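Local coordinates for hypothetical protein Lmaj011689 (Leishmania major, PDB 1YQF), which is of unknown function, forms a three-subunit assembly, and is probably a mitochondrial protein related to human p32, at residues A[49-54]-A[176-181]; A[54-59]-A[78-83]; A[94-99]-A[169-174]; A[108-113]-A[161-166]. All coordinates share one frame; numbering follows the deposited sequence.

Contact 1: A[49-54]-A[176-181]; sequences TPPAGW and GEFVVL
The loop 49-54 runs past helix 173-202, and the two backbones come nearest at P50 and F178, whose CA atoms are 6.2 Å apart. The loop has no regular structure here. Segment 176-181 is plain helix, with V180 N bonded to G176 O and L181 N to E177 O. On the helix side, F178 makes all the contacts. Its CB bond points toward the loop, and with CG anti to the backbone N (chi1 169°) this rotamer lays the ring against P50 and P51. P50 meets the outer part of the ring. P50 CA is 3.5 Å from F178 CE1, and P50 CB is 3.7 Å from F178 CE1. P50 CB also makes an off-centre CH-pi contact, 4.2 Å from the F178 ring centroid and 30° off the ring normal. In the p32 family a long C-terminal helix packs against an antiparallel sheet. Here the loop leading from helix 23-39 into strand 55-58 packs against one side of that helix at F178, and F178 also touches V56, L67 and Y80 of the sheet. P51 works at the root of the ring, where P51 CD is 4.0 Å from F178 CB. T49 adds a backbone atom, T49 O lying 3.8 Å from F178 CD1. Along the helix, the ring of Y182 meets the F178 ring with the planes about 35° apart.

Contact 2: A[54-59]-A[78-83]; sequences WQVVRK and VRYSTN
W54 and V78 mark the closest backbone approach, with CA atoms 9.2 Å apart, because strands 55-58 and 74-81 are not neighbours but lie on either side of strand 64-71. Only side chains bridge such a gap. W54 sends its indole toward V78. Its first torsion (chi1 -59°) sets CG beside the backbone N, and the indole packs on L67 of the middle strand. The far corner of the six-membered ring does the touching: W54 CH2 is 3.6 Å from V78 CG2, and W54 CZ3 is 3.7 Å from V78 CG2. The methyl comes to the ring obliquely, and the two side chains cross at about a right angle. The second meeting is looser. Y80 leaves its strand to one side, and the length of its side chain brings Y80 OH to 4.3 Å from V56 CG1. Y80 OH is buried and has no polar partner in the model. After the strand the chain turns: S81 OG accepts from N83 N at 3.2 Å, an ST turn with a fairly straight bond (159°). N83 also bonds to L145 and T147 of the second subunit. L67 lies against V56 as well as W54. Helix 173-202 packs against the same group, with V179 and Y182 touching Y80, while V78 and Y80 also meet I94 of strand 92-99.

Contact 3: A[94-99]-A[169-174]; sequences IFVYIT and RGVDEK
The flat group here is the guanidinium of R169, and I98 CD1 comes to it obliquely. The closer touch is with the aliphatic stem: R169 CD is 4.0 Å from I98 CD1, and the two side chains cross at about a right angle. An extended run from CG to NE (chi3 180°) places the charged end beyond the isoleucine. Several partners fix its rotation. NE forms a salt bridge with E74, NH1 bonds to Y165 O, NH2 bonds to S23 of the third subunit, and the ring of Y165 makes a cation-pi contact. V96 and V171 form the apolar half. They run past each other in opposite directions, pairing V96 CG2 with V171 CG1 at 3.9 Å and V96 CG1 with V171 CG2 at 4.0 Å. The turn carrying R169 and V171 is a Schellman motif that ends helix 156-168. G170 is its C-prime residue, with phi 86°, and V171 N bonds to L166 O. D172 then caps the next helix through OD1 to L175 N. This link between helices 156-168 and 173-202 thus lies on one face of the sheet, over strand 92-99. Beside it, V96 and V171 both touch L166, while I98 and R169 both touch L76 of strand 74-81.

Contact 4: A[108-113]-A[161-166]; sequences ADLSIE and CVMTYL
L110 and L166 reach toward each other tip to tip, L110 CD2 lying 4.1 Å from L166 CD1. They belong to the helix-on-antiparallel-sheet packing of the p32 (MAM33) fold, joining strand 105-113 to helix 156-168. The local axes pass 11.8 Å apart at a right angle (signed crossing angle -90°). With that crossing, the strand meets only a short piece of the helix. Both leucines have CG anti to the carbonyl carbon, and both have CB bonds directed at the other segment. M163 comes in differently. Its CB bond points to one side of the strand, and the curled side chain brings the thioether end back to it, with M163 CE 4.4 Å from L110 CD2. L110 is therefore approached by two residues three apart on the helix, about one turn. A108, two residues earlier on the strand, also points at the helix. The contact is apolar throughout. L110 also touches V96 of the neighbouring strand 92-99. On the helix side, V162 reaches L119 and I122 of strand 116-125, while C161, V162 and Y165 pack on L27 of the third subunit. Back at the start of the strand segment, A108 CB lies 4.3 Å from L166 CD1.

How the contacts relate
Contacts 2, 3 and 4 are buried, while contact 1 is partly buried, with its prolines nearer the surface. Contacts 1 and 2 share W54, and contacts 1 and 3 both use helix 173-202. Contacts 3 and 4 lie about 7 Å apart between centres and are tied by backbone pairing of strands 92-99 and 105-113. Contacts 2 and 4 do not touch, with centres about 17 Å apart, yet reach the same sheet. Chemistry varies with place: proline on aromatic at the loop, indole on valine across a strand, valine on valine under the link between helices, leucine and methionine from helix 156-168 in contact 4. Contact 3 adds a charged group that reaches the third subunit.

Contact 1: A[49-54]-A[176-181]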
loop_
_atom_site.group_PDB
_atom_site.type_symbol
_atom_site.label_atom_id
_atom_site.label_comp_id
_atom_site.label_asym_id
_atom_site.label_seq_id
_atom_site.Cartn_x
_atom_site.Cartn_y
_atom_site.Cartn_z
ATOM N N THR A 49 -23.851 -19.535 11.481
ATOM C CA THR A 49 -23.282 -20.834 11.810
ATOM C C THR A 49 -22.338 -21.238 10.685
ATOM O O THR A 49 -22.749 -21.277 9.523
ATOM C CB THR A 49 -24.392 -21.896 11.981
ATOM O OG1 THR A 49 -25.236 -21.928 10.821
ATOM C CG2 THR A 49 -25.336 -21.527 13.124
ATOM N N PRO A 50 -21.077 -21.526 11.009
ATOM C CA PRO A 50 -20.091 -21.877 9.979
ATOM C C PRO A 50 -20.422 -23.209 9.308
ATOM O O PRO A 50 -20.934 -24.093 9.996
ATOM C CB PRO A 50 -18.781 -21.972 10.769
ATOM C CG PRO A 50 -19.198 -22.286 12.151
ATOM C CD PRO A 50 -20.483 -21.542 12.359
ATOM N N PRO A 51 -20.164 -23.353 8.005
ATOM C CA PRO A 51 -20.375 -24.641 7.321
ATOM C C PRO A 51 -19.632 -25.804 7.987
ATOM O O PRO A 51 -18.779 -25.599 8.857
ATOM C CB PRO A 51 -19.826 -24.382 5.912
ATOM C CG PRO A 51 -19.999 -22.919 5.715
ATOM C CD PRO A 51 -19.682 -22.320 7.067
ATOM N N ALA A 52 -19.963 -27.015 7.552
ATOM C CA ALA A 52 -19.465 -28.245 8.174
ATOM C C ALA A 52 -17.945 -28.389 8.085
ATOM O O ALA A 52 -17.359 -28.204 7.017
ATOM C CB ALA A 52 -20.141 -29.455 7.541
ATOM N N GLY A 53 -17.323 -28.716 9.218
ATOM C CA GLY A 53 -15.893 -28.966 9.284
ATOM C C GLY A 53 -15.073 -27.776 9.749
ATOM O O GLY A 53 -14.130 -27.937 10.526
ATOM N N TRP A 54 -15.426 -26.581 9.276
ATOM C CA TRP A 54 -14.631 -25.385 9.553
ATOM C C TRP A 54 -14.724 -24.936 11.014
ATOM O O TRP A 54 -15.739 -25.138 11.678
ATOM C CB TRP A 54 -15.041 -24.234 8.631
ATOM C CG TRP A 54 -14.890 -24.540 7.171
ATOM C CD1 TRP A 54 -15.853 -25.021 6.334
ATOM C CD2 TRP A 54 -13.711 -24.380 6.372
ATOM N NE1 TRP A 54 -15.348 -25.174 5.064
ATOM C CE2 TRP A 54 -14.035 -24.784 5.058
ATOM C CE3 TRP A 54 -12.409 -23.934 6.631
ATOM C CZ2 TRP A 54 -13.107 -24.761 4.013
ATOM C CZ3 TRP A 54 -11.486 -23.909 5.588
ATOM C CH2 TRP A 54 -11.844 -24.320 4.298
ATOM N N GLY A 176 -18.941 -18.390 1.347
ATOM C CA GLY A 176 -18.979 -16.965 1.079
ATOM C C GLY A 176 -20.080 -16.267 1.852
ATOM O O GLY A 176 -19.844 -15.232 2.468
ATOM N N GLU A 177 -21.277 -16.850 1.822
ATOM C CA GLU A 177 -22.434 -16.319 2.537
ATOM C C GLU A 177 -22.152 -16.260 4.033
ATOM O O GLU A 177 -22.589 -15.332 4.707
ATOM C CB GLU A 177 -23.676 -17.176 2.264
ATOM C CG GLU A 177 -24.942 -16.721 2.981
ATOM C CD GLU A 177 -26.147 -17.573 2.625
ATOM O OE1 GLU A 177 -26.744 -17.340 1.551
ATOM O OE2 GLU A 177 -26.499 -18.477 3.416
ATOM N N PHE A 178 -21.419 -17.246 4.548
ATOM C CA PHE A 178 -21.002 -17.228 5.946
ATOM C C PHE A 178 -20.158 -15.992 6.226
ATOM O O PHE A 178 -20.463 -15.228 7.134
ATOM C CB PHE A 178 -20.198 -18.476 6.311
ATOM C CG PHE A 178 -19.520 -18.377 7.647
ATOM C CD1 PHE A 178 -20.244 -18.556 8.815
ATOM C CD2 PHE A 178 -18.166 -18.079 7.738
ATOM C CE1 PHE A 178 -19.628 -18.458 10.056
ATOM C CE2 PHE A 178 -17.544 -17.973 8.975
ATOM C CZ PHE A 178 -18.274 -18.163 10.136
ATOM N N VAL A 179 -19.098 -15.807 5.439
ATOM C CA VAL A 179 -18.183 -14.681 5.615
ATOM C C VAL A 179 -18.934 -13.352 5.598
ATOM O O VAL A 179 -18.705 -12.502 6.457
ATOM C CB VAL A 179 -17.078 -14.660 4.531
ATOM C CG1 VAL A 179 -16.236 -13.379 4.624
ATOM C CG2 VAL A 179 -16.182 -15.882 4.656
ATOM N N VAL A 180 -19.819 -13.180 4.619
ATOM C CA VAL A 180 -20.616 -11.960 4.497
ATOM C C VAL A 180 -21.462 -11.752 5.753
ATOM O O VAL A 180 -21.488 -10.661 6.314
ATOM C CB VAL A 180 -21.551 -12.000 3.258
ATOM C CG1 VAL A 180 -22.448 -10.766 3.203
ATOM C CG2 VAL A 180 -20.746 -12.089 1.976
ATOM N N LEU A 181 -22.143 -12.810 6.179
ATOM C CA LEU A 181 -23.020 -12.768 7.349
ATOM C C LEU A 181 -22.245 -12.556 8.643
ATOM O O LEU A 181 -22.718 -11.871 9.547
ATOM C CB LEU A 181 -23.838 -14.062 7.457
ATOM C CG LEU A 181 -25.021 -14.247 6.503
ATOM C CD1 LEU A 181 -25.655 -15.612 6.734
ATOM C CD2 LEU A 181 -26.060 -13.142 6.660
#

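Contact 2: A[54-59]-A[78-83]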
loop_
_atom_site.group_PDB
_atom_site.type_symbol
_atom_site.label_atom_id
_atom_site.label_comp_id
_atom_site.label_asym_id
_atom_site.label_seq_id
_atom_site.Cartn_x
_atom_site.Cartn_y
_atom_site.Cartn_z
ATOM N N TRP A 54 -15.426 -26.581 9.276
ATOM C CA TRP A 54 -14.631 -25.385 9.553
ATOM C C TRP A 54 -14.724 -24.936 11.014
ATOM O O TRP A 54 -15.739 -25.138 11.678
ATOM C CB TRP A 54 -15.041 -24.234 8.631
ATOM C CG TRP A 54 -14.890 -24.540 7.171
ATOM C CD1 TRP A 54 -15.853 -25.021 6.334
ATOM C CD2 TRP A 54 -13.711 -24.380 6.372
ATOM N NE1 TRP A 54 -15.348 -25.174 5.064
ATOM C CE2 TRP A 54 -14.035 -24.784 5.058
ATOM C CE3 TRP A 54 -12.409 -23.934 6.631
ATOM C CZ2 TRP A 54 -13.107 -24.761 4.013
ATOM C CZ3 TRP A 54 -11.486 -23.909 5.588
ATOM C CH2 TRP A 54 -11.844 -24.320 4.298
ATOM N N GLN A 55 -13.643 -24.325 11.489
ATOM C CA GLN A 55 -13.545 -23.774 12.836
ATOM C C GLN A 55 -13.199 -22.289 12.705
ATOM O O GLN A 55 -12.300 -21.922 11.948
ATOM C CB GLN A 55 -12.453 -24.504 13.630
ATOM C CG GLN A 55 -12.876 -25.001 15.013
ATOM C CD GLN A 55 -12.796 -23.922 16.086
ATOM O OE1 GLN A 55 -11.717 -23.395 16.368
ATOM N NE2 GLN A 55 -13.935 -23.598 16.689
ATOM N N VAL A 56 -13.915 -21.440 13.438
ATOM C CA VAL A 56 -13.664 -20.000 13.416
ATOM C C VAL A 56 -12.689 -19.633 14.530
ATOM O O VAL A 56 -12.900 -19.996 15.689
ATOM C CB VAL A 56 -14.965 -19.194 13.608
ATOM C CG1 VAL A 56 -14.707 -17.702 13.423
ATOM C CG2 VAL A 56 -16.043 -19.665 12.641
ATOM N N VAL A 57 -11.626 -18.912 14.182
ATOM C CA VAL A 57 -10.623 -18.497 15.162
ATOM C C VAL A 57 -10.133 -17.087 14.865
ATOM O O VAL A 57 -9.605 -16.816 13.790
ATOM C CB VAL A 57 -9.421 -19.465 15.198
ATOM C CG1 VAL A 57 -8.323 -18.938 16.121
ATOM C CG2 VAL A 57 -9.867 -20.849 15.651
ATOM N N ARG A 58 -10.302 -16.201 15.842
ATOM C CA ARG A 58 -9.912 -14.804 15.716
ATOM C C ARG A 58 -8.429 -14.620 16.042
ATOM O O ARG A 58 -7.934 -15.148 17.038
ATOM C CB ARG A 58 -10.759 -13.958 16.673
ATOM C CG ARG A 58 -10.369 -12.488 16.750
ATOM C CD ARG A 58 -10.951 -11.771 17.952
ATOM N NE ARG A 58 -12.381 -11.513 17.787
ATOM C CZ ARG A 58 -12.955 -10.308 17.777
ATOM N NH1 ARG A 58 -12.233 -9.196 17.925
ATOM N NH2 ARG A 58 -14.272 -10.212 17.618
ATOM N N LYS A 59 -7.735 -13.862 15.195
ATOM C CA LYS A 59 -6.373 -13.413 15.471
ATOM C C LYS A 59 -6.479 -12.428 16.647
ATOM O O LYS A 59 -7.019 -11.341 16.468
ATOM C CB LYS A 59 -5.773 -12.734 14.229
ATOM C CG LYS A 59 -4.271 -12.908 14.041
ATOM C CD LYS A 59 -3.476 -12.165 15.110
ATOM C CE LYS A 59 -2.040 -11.910 14.662
ATOM N NZ LYS A 59 -1.935 -10.763 13.717
ATOM N N VAL A 78 -9.082 -20.351 5.312
ATOM C CA VAL A 78 -9.773 -19.273 4.613
ATOM C C VAL A 78 -9.731 -18.052 5.521
ATOM O O VAL A 78 -10.354 -18.033 6.577
ATOM C CB VAL A 78 -11.230 -19.635 4.288
ATOM C CG1 VAL A 78 -11.922 -18.478 3.570
ATOM C CG2 VAL A 78 -11.285 -20.903 3.441
ATOM N N ARG A 79 -8.988 -17.038 5.099
ATOM C CA ARG A 79 -8.739 -15.859 5.914
ATOM C C ARG A 79 -9.507 -14.661 5.385
ATOM O O ARG A 79 -9.555 -14.421 4.185
ATOM C CB ARG A 79 -7.241 -15.559 5.926
ATOM C CG ARG A 79 -6.858 -14.277 6.646
ATOM C CD ARG A 79 -5.369 -14.148 6.866
ATOM N NE ARG A 79 -4.845 -15.190 7.751
ATOM C CZ ARG A 79 -3.557 -15.493 7.881
ATOM N NH1 ARG A 79 -2.644 -14.840 7.182
ATOM N NH2 ARG A 79 -3.173 -16.453 8.714
ATOM N N TYR A 80 -10.104 -13.907 6.296
ATOM C CA TYR A 80 -10.828 -12.692 5.941
ATOM C C TYR A 80 -10.794 -11.691 7.077
ATOM O O TYR A 80 -10.447 -12.026 8.208
ATOM C CB TYR A 80 -12.280 -13.013 5.600
ATOM C CG TYR A 80 -13.052 -13.621 6.745
ATOM C CD1 TYR A 80 -12.880 -14.956 7.089
ATOM C CD2 TYR A 80 -13.955 -12.862 7.487
ATOM C CE1 TYR A 80 -13.582 -15.522 8.142
ATOM C CE2 TYR A 80 -14.666 -13.422 8.542
ATOM C CZ TYR A 80 -14.475 -14.753 8.862
ATOM O OH TYR A 80 -15.168 -15.319 9.907
ATOM N N SER A 81 -11.177 -10.463 6.758
ATOM C CA SER A 81 -11.267 -9.386 7.731
ATOM C C SER A 81 -12.701 -8.874 7.741
ATOM O O SER A 81 -13.355 -8.824 6.694
ATOM C CB SER A 81 -10.300 -8.256 7.363
ATOM O OG SER A 81 -10.416 -7.163 8.263
ATOM N N THR A 82 -13.189 -8.493 8.919
ATOM C CA THR A 82 -14.531 -7.924 9.046
ATOM C C THR A 82 -14.485 -6.400 8.920
ATOM O O THR A 82 -15.508 -5.733 9.063
ATOM C CB THR A 82 -15.171 -8.328 10.382
ATOM O OG1 THR A 82 -14.388 -7.823 11.481
ATOM C CG2 THR A 82 -15.151 -9.837 10.561
ATOM N N ASN A 83 -13.293 -5.863 8.667
ATOM C CA ASN A 83 -13.130 -4.447 8.351
ATOM C C ASN A 83 -13.608 -4.183 6.935
ATOM O O ASN A 83 -13.443 -5.021 6.042
ATOM C CB ASN A 83 -11.664 -4.009 8.478
ATOM C CG ASN A 83 -11.294 -3.599 9.891
ATOM O OD1 ASN A 83 -12.111 -3.027 10.616
ATOM N ND2 ASN A 83 -10.054 -3.884 10.287
#

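Contact 3: A[94-99]-A[169-174]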
loop_
_atom_site.group_PDB
_atom_site.type_symbol
_atom_site.label_atom_id
_atom_site.label_comp_id
_atom_site.label_asym_id
_atom_site.label_seq_id
_atom_site.Cartn_x
_atom_site.Cartn_y
_atom_site.Cartn_z
ATOM N N ILE A 94 -11.416 -12.733 0.357
ATOM C CA ILE A 94 -10.912 -13.851 1.153
ATOM C C ILE A 94 -9.627 -14.402 0.554
ATOM O O ILE A 94 -9.408 -14.340 -0.655
ATOM C CB ILE A 94 -11.966 -14.983 1.298
ATOM C CG1 ILE A 94 -12.309 -15.604 -0.060
ATOM C CG2 ILE A 94 -13.220 -14.453 1.974
ATOM C CD1 ILE A 94 -13.255 -16.800 0.030
ATOM N N PHE A 95 -8.785 -14.948 1.418
ATOM C CA PHE A 95 -7.527 -15.546 1.011
ATOM C C PHE A 95 -7.554 -17.000 1.438
ATOM O O PHE A 95 -7.614 -17.300 2.625
ATOM C CB PHE A 95 -6.369 -14.772 1.635
ATOM C CG PHE A 95 -6.375 -13.327 1.255
ATOM C CD1 PHE A 95 -7.108 -12.406 1.996
ATOM C CD2 PHE A 95 -5.712 -12.892 0.117
ATOM C CE1 PHE A 95 -7.152 -11.069 1.626
ATOM C CE2 PHE A 95 -5.751 -11.560 -0.254
ATOM C CZ PHE A 95 -6.471 -10.647 0.502
ATOM N N VAL A 96 -7.553 -17.893 0.454
ATOM C CA VAL A 96 -7.635 -19.328 0.693
ATOM C C VAL A 96 -6.237 -19.932 0.611
ATOM O O VAL A 96 -5.569 -19.803 -0.403
ATOM C CB VAL A 96 -8.543 -20.017 -0.347
ATOM C CG1 VAL A 96 -8.682 -21.502 -0.050
ATOM C CG2 VAL A 96 -9.913 -19.360 -0.381
ATOM N N TYR A 97 -5.807 -20.597 1.676
ATOM C CA TYR A 97 -4.505 -21.249 1.707
ATOM C C TYR A 97 -4.675 -22.764 1.745
ATOM O O TYR A 97 -5.454 -23.292 2.532
ATOM C CB TYR A 97 -3.692 -20.774 2.912
ATOM C CG TYR A 97 -3.519 -19.272 2.972
ATOM C CD1 TYR A 97 -4.486 -18.468 3.571
ATOM C CD2 TYR A 97 -2.396 -18.654 2.431
ATOM C CE1 TYR A 97 -4.341 -17.082 3.627
ATOM C CE2 TYR A 97 -2.242 -17.269 2.483
ATOM C CZ TYR A 97 -3.220 -16.492 3.085
ATOM O OH TYR A 97 -3.082 -15.125 3.155
ATOM N N ILE A 98 -3.946 -23.456 0.880
ATOM C CA ILE A 98 -3.954 -24.913 0.832
ATOM C C ILE A 98 -2.512 -25.357 1.023
ATOM O O ILE A 98 -1.683 -25.171 0.141
ATOM C CB ILE A 98 -4.516 -25.414 -0.523
ATOM C CG1 ILE A 98 -5.921 -24.849 -0.756
ATOM C CG2 ILE A 98 -4.544 -26.941 -0.563
ATOM C CD1 ILE A 98 -6.577 -25.300 -2.046
ATOM N N THR A 99 -2.217 -25.930 2.185
ATOM C CA THR A 99 -0.858 -26.325 2.531
ATOM C C THR A 99 -0.696 -27.844 2.486
ATOM O O THR A 99 -1.438 -28.579 3.136
ATOM C CB THR A 99 -0.497 -25.786 3.930
ATOM O OG1 THR A 99 -0.410 -24.356 3.889
ATOM C CG2 THR A 99 0.905 -26.241 4.358
ATOM N N ARG A 169 -13.385 -28.710 -1.764
ATOM C CA ARG A 169 -12.816 -28.475 -0.436
ATOM C C ARG A 169 -13.638 -27.557 0.483
ATOM O O ARG A 169 -13.132 -27.090 1.500
ATOM C CB ARG A 169 -11.409 -27.898 -0.598
ATOM C CG ARG A 169 -10.428 -28.919 -1.081
ATOM C CD ARG A 169 -9.153 -28.337 -1.658
ATOM N NE ARG A 169 -8.255 -29.399 -2.096
ATOM C CZ ARG A 169 -8.466 -30.195 -3.140
ATOM N NH1 ARG A 169 -9.553 -30.066 -3.900
ATOM N NH2 ARG A 169 -7.577 -31.132 -3.436
ATOM N N GLY A 170 -14.895 -27.304 0.136
ATOM C CA GLY A 170 -15.760 -26.466 0.956
ATOM C C GLY A 170 -15.658 -24.975 0.679
ATOM O O GLY A 170 -16.349 -24.185 1.321
ATOM N N VAL A 171 -14.798 -24.593 -0.266
ATOM C CA VAL A 171 -14.662 -23.201 -0.678
ATOM C C VAL A 171 -15.667 -22.948 -1.800
ATOM O O VAL A 171 -15.350 -23.074 -2.983
ATOM C CB VAL A 171 -13.228 -22.887 -1.147
ATOM C CG1 VAL A 171 -13.081 -21.408 -1.495
ATOM C CG2 VAL A 171 -12.226 -23.277 -0.076
ATOM N N ASP A 172 -16.883 -22.590 -1.400
ATOM C CA ASP A 172 -18.012 -22.464 -2.323
ATOM C C ASP A 172 -18.877 -21.249 -1.963
ATOM O O ASP A 172 -18.426 -20.357 -1.244
ATOM C CB ASP A 172 -18.834 -23.766 -2.313
ATOM C CG ASP A 172 -19.209 -24.217 -0.911
ATOM O OD1 ASP A 172 -19.399 -23.354 -0.028
ATOM O OD2 ASP A 172 -19.336 -25.422 -0.600
ATOM N N GLU A 173 -20.105 -21.207 -2.476
ATOM C CA GLU A 173 -21.019 -20.100 -2.203
ATOM C C GLU A 173 -21.576 -20.118 -0.779
ATOM O O GLU A 173 -21.938 -19.072 -0.249
ATOM C CB GLU A 173 -22.173 -20.106 -3.203
ATOM C CG GLU A 173 -21.732 -19.850 -4.635
ATOM C CD GLU A 173 -22.891 -19.578 -5.582
ATOM O OE1 GLU A 173 -24.063 -19.557 -5.132
ATOM O OE2 GLU A 173 -22.627 -19.379 -6.786
ATOM N N LYS A 174 -21.655 -21.301 -0.174
ATOM C CA LYS A 174 -22.093 -21.426 1.219
ATOM C C LYS A 174 -21.081 -20.838 2.198
ATOM O O LYS A 174 -21.464 -20.302 3.237
ATOM C CB LYS A 174 -22.361 -22.892 1.578
ATOM C CG LYS A 174 -23.414 -23.573 0.708
ATOM C CD LYS A 174 -24.767 -22.866 0.780
ATOM C CE LYS A 174 -25.761 -23.454 -0.210
ATOM N NZ LYS A 174 -25.240 -23.440 -1.613
#

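Contact 4: A[108-113]-A[161-166]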
loop_
_atom_site.group_PDB
_atom_site.type_symbol
_atom_site.label_atom_id
_atom_site.label_comp_id
_atom_site.label_asym_id
_atom_site.label_seq_id
_atom_site.Cartn_x
_atom_site.Cartn_y
_atom_site.Cartn_z
ATOM N N ALA A 108 -5.161 -18.684 -2.986
ATOM C CA ALA A 108 -6.156 -18.230 -3.953
ATOM C C ALA A 108 -6.873 -17.014 -3.388
ATOM O O ALA A 108 -7.432 -17.077 -2.298
ATOM C CB ALA A 108 -7.148 -19.337 -4.263
ATOM N N ASP A 109 -6.842 -15.906 -4.125
ATOM C CA ASP A 109 -7.569 -14.703 -3.735
ATOM C C ASP A 109 -8.904 -14.681 -4.446
ATOM O O ASP A 109 -8.956 -14.734 -5.668
ATOM C CB ASP A 109 -6.789 -13.447 -4.116
ATOM C CG ASP A 109 -5.429 -13.378 -3.463
ATOM O OD1 ASP A 109 -4.945 -14.411 -2.947
ATOM O OD2 ASP A 109 -4.764 -12.321 -3.432
ATOM N N LEU A 110 -9.986 -14.598 -3.686
ATOM C CA LEU A 110 -11.312 -14.500 -4.272
ATOM C C LEU A 110 -12.092 -13.362 -3.650
ATOM O O LEU A 110 -11.825 -12.946 -2.528
ATOM C CB LEU A 110 -12.086 -15.810 -4.104
ATOM C CG LEU A 110 -11.372 -17.094 -4.527
ATOM C CD1 LEU A 110 -10.603 -17.668 -3.361
ATOM C CD2 LEU A 110 -12.353 -18.120 -5.063
ATOM N N SER A 111 -13.058 -12.856 -4.402
ATOM C CA SER A 111 -13.984 -11.855 -3.896
ATOM C C SER A 111 -15.393 -12.434 -3.929
ATOM O O SER A 111 -15.714 -13.271 -4.777
ATOM C CB SER A 111 -13.895 -10.570 -4.720
ATOM O OG SER A 111 -13.944 -10.842 -6.106
ATOM N N ILE A 112 -16.221 -11.996 -2.987
ATOM C CA ILE A 112 -17.601 -12.449 -2.887
ATOM C C ILE A 112 -18.487 -11.307 -3.362
ATOM O O ILE A 112 -18.526 -10.242 -2.744
ATOM C CB ILE A 112 -17.950 -12.844 -1.438
ATOM C CG1 ILE A 112 -16.953 -13.880 -0.908
ATOM C CG2 ILE A 112 -19.378 -13.400 -1.364
ATOM C CD1 ILE A 112 -17.042 -14.107 0.587
ATOM N N GLU A 113 -19.176 -11.534 -4.474
ATOM C CA GLU A 113 -20.038 -10.527 -5.079
ATOM C C GLU A 113 -21.315 -11.179 -5.600
ATOM O O GLU A 113 -21.257 -12.066 -6.453
ATOM C CB GLU A 113 -19.307 -9.778 -6.204
ATOM C CG GLU A 113 -18.331 -10.607 -7.027
ATOM C CD GLU A 113 -17.272 -9.756 -7.706
ATOM O OE1 GLU A 113 -16.383 -9.227 -7.000
ATOM O OE2 GLU A 113 -17.324 -9.617 -8.948
ATOM N N CYS A 161 -11.694 -25.602 -13.771
ATOM C CA CYS A 161 -11.250 -26.762 -13.001
ATOM C C CYS A 161 -10.675 -26.352 -11.639
ATOM O O CYS A 161 -10.751 -27.120 -10.681
ATOM C CB CYS A 161 -10.217 -27.573 -13.792
ATOM S SG CYS A 161 -10.927 -28.599 -15.109
ATOM N N VAL A 162 -10.114 -25.147 -11.547
ATOM C CA VAL A 162 -9.614 -24.632 -10.268
ATOM C C VAL A 162 -10.786 -24.315 -9.346
ATOM O O VAL A 162 -10.744 -24.606 -8.160
ATOM C CB VAL A 162 -8.774 -23.355 -10.433
ATOM C CG1 VAL A 162 -8.388 -22.793 -9.069
ATOM C CG2 VAL A 162 -7.527 -23.627 -11.252
ATOM N N MET A 163 -11.821 -23.701 -9.905
ATOM C CA MET A 163 -13.036 -23.376 -9.164
ATOM C C MET A 163 -13.701 -24.619 -8.598
ATOM O O MET A 163 -14.211 -24.598 -7.478
ATOM C CB MET A 163 -14.031 -22.652 -10.077
ATOM C CG MET A 163 -13.645 -21.226 -10.409
ATOM S SD MET A 163 -13.208 -20.286 -8.941
ATOM C CE MET A 163 -14.786 -20.275 -8.043
ATOM N N THR A 164 -13.699 -25.692 -9.388
ATOM C CA THR A 164 -14.262 -26.970 -8.971
ATOM C C THR A 164 -13.401 -27.568 -7.875
ATOM O O THR A 164 -13.903 -28.064 -6.879
ATOM C CB THR A 164 -14.322 -27.933 -10.167
ATOM O OG1 THR A 164 -15.274 -27.455 -11.126
ATOM C CG2 THR A 164 -14.858 -29.306 -9.751
ATOM N N TYR A 165 -12.095 -27.522 -8.088
ATOM C CA TYR A 165 -11.117 -28.012 -7.126
ATOM C C TYR A 165 -11.305 -27.322 -5.772
ATOM O O TYR A 165 -11.264 -27.969 -4.730
ATOM C CB TYR A 165 -9.712 -27.775 -7.691
ATOM C CG TYR A 165 -8.571 -27.879 -6.712
ATOM C CD1 TYR A 165 -8.151 -26.765 -5.983
ATOM C CD2 TYR A 165 -7.878 -29.070 -6.548
ATOM C CE1 TYR A 165 -7.090 -26.846 -5.103
ATOM C CE2 TYR A 165 -6.812 -29.161 -5.674
ATOM C CZ TYR A 165 -6.421 -28.045 -4.952
ATOM O OH TYR A 165 -5.363 -28.131 -4.077
ATOM N N LEU A 166 -11.540 -26.014 -5.796
ATOM C CA LEU A 166 -11.773 -25.257 -4.570
ATOM C C LEU A 166 -13.119 -25.646 -3.957
ATOM O O LEU A 166 -13.231 -25.804 -2.744
ATOM C CB LEU A 166 -11.733 -23.751 -4.849
ATOM C CG LEU A 166 -10.347 -23.128 -5.038
ATOM C CD1 LEU A 166 -10.475 -21.711 -5.571
ATOM C CD2 LEU A 166 -9.567 -23.130 -3.738
#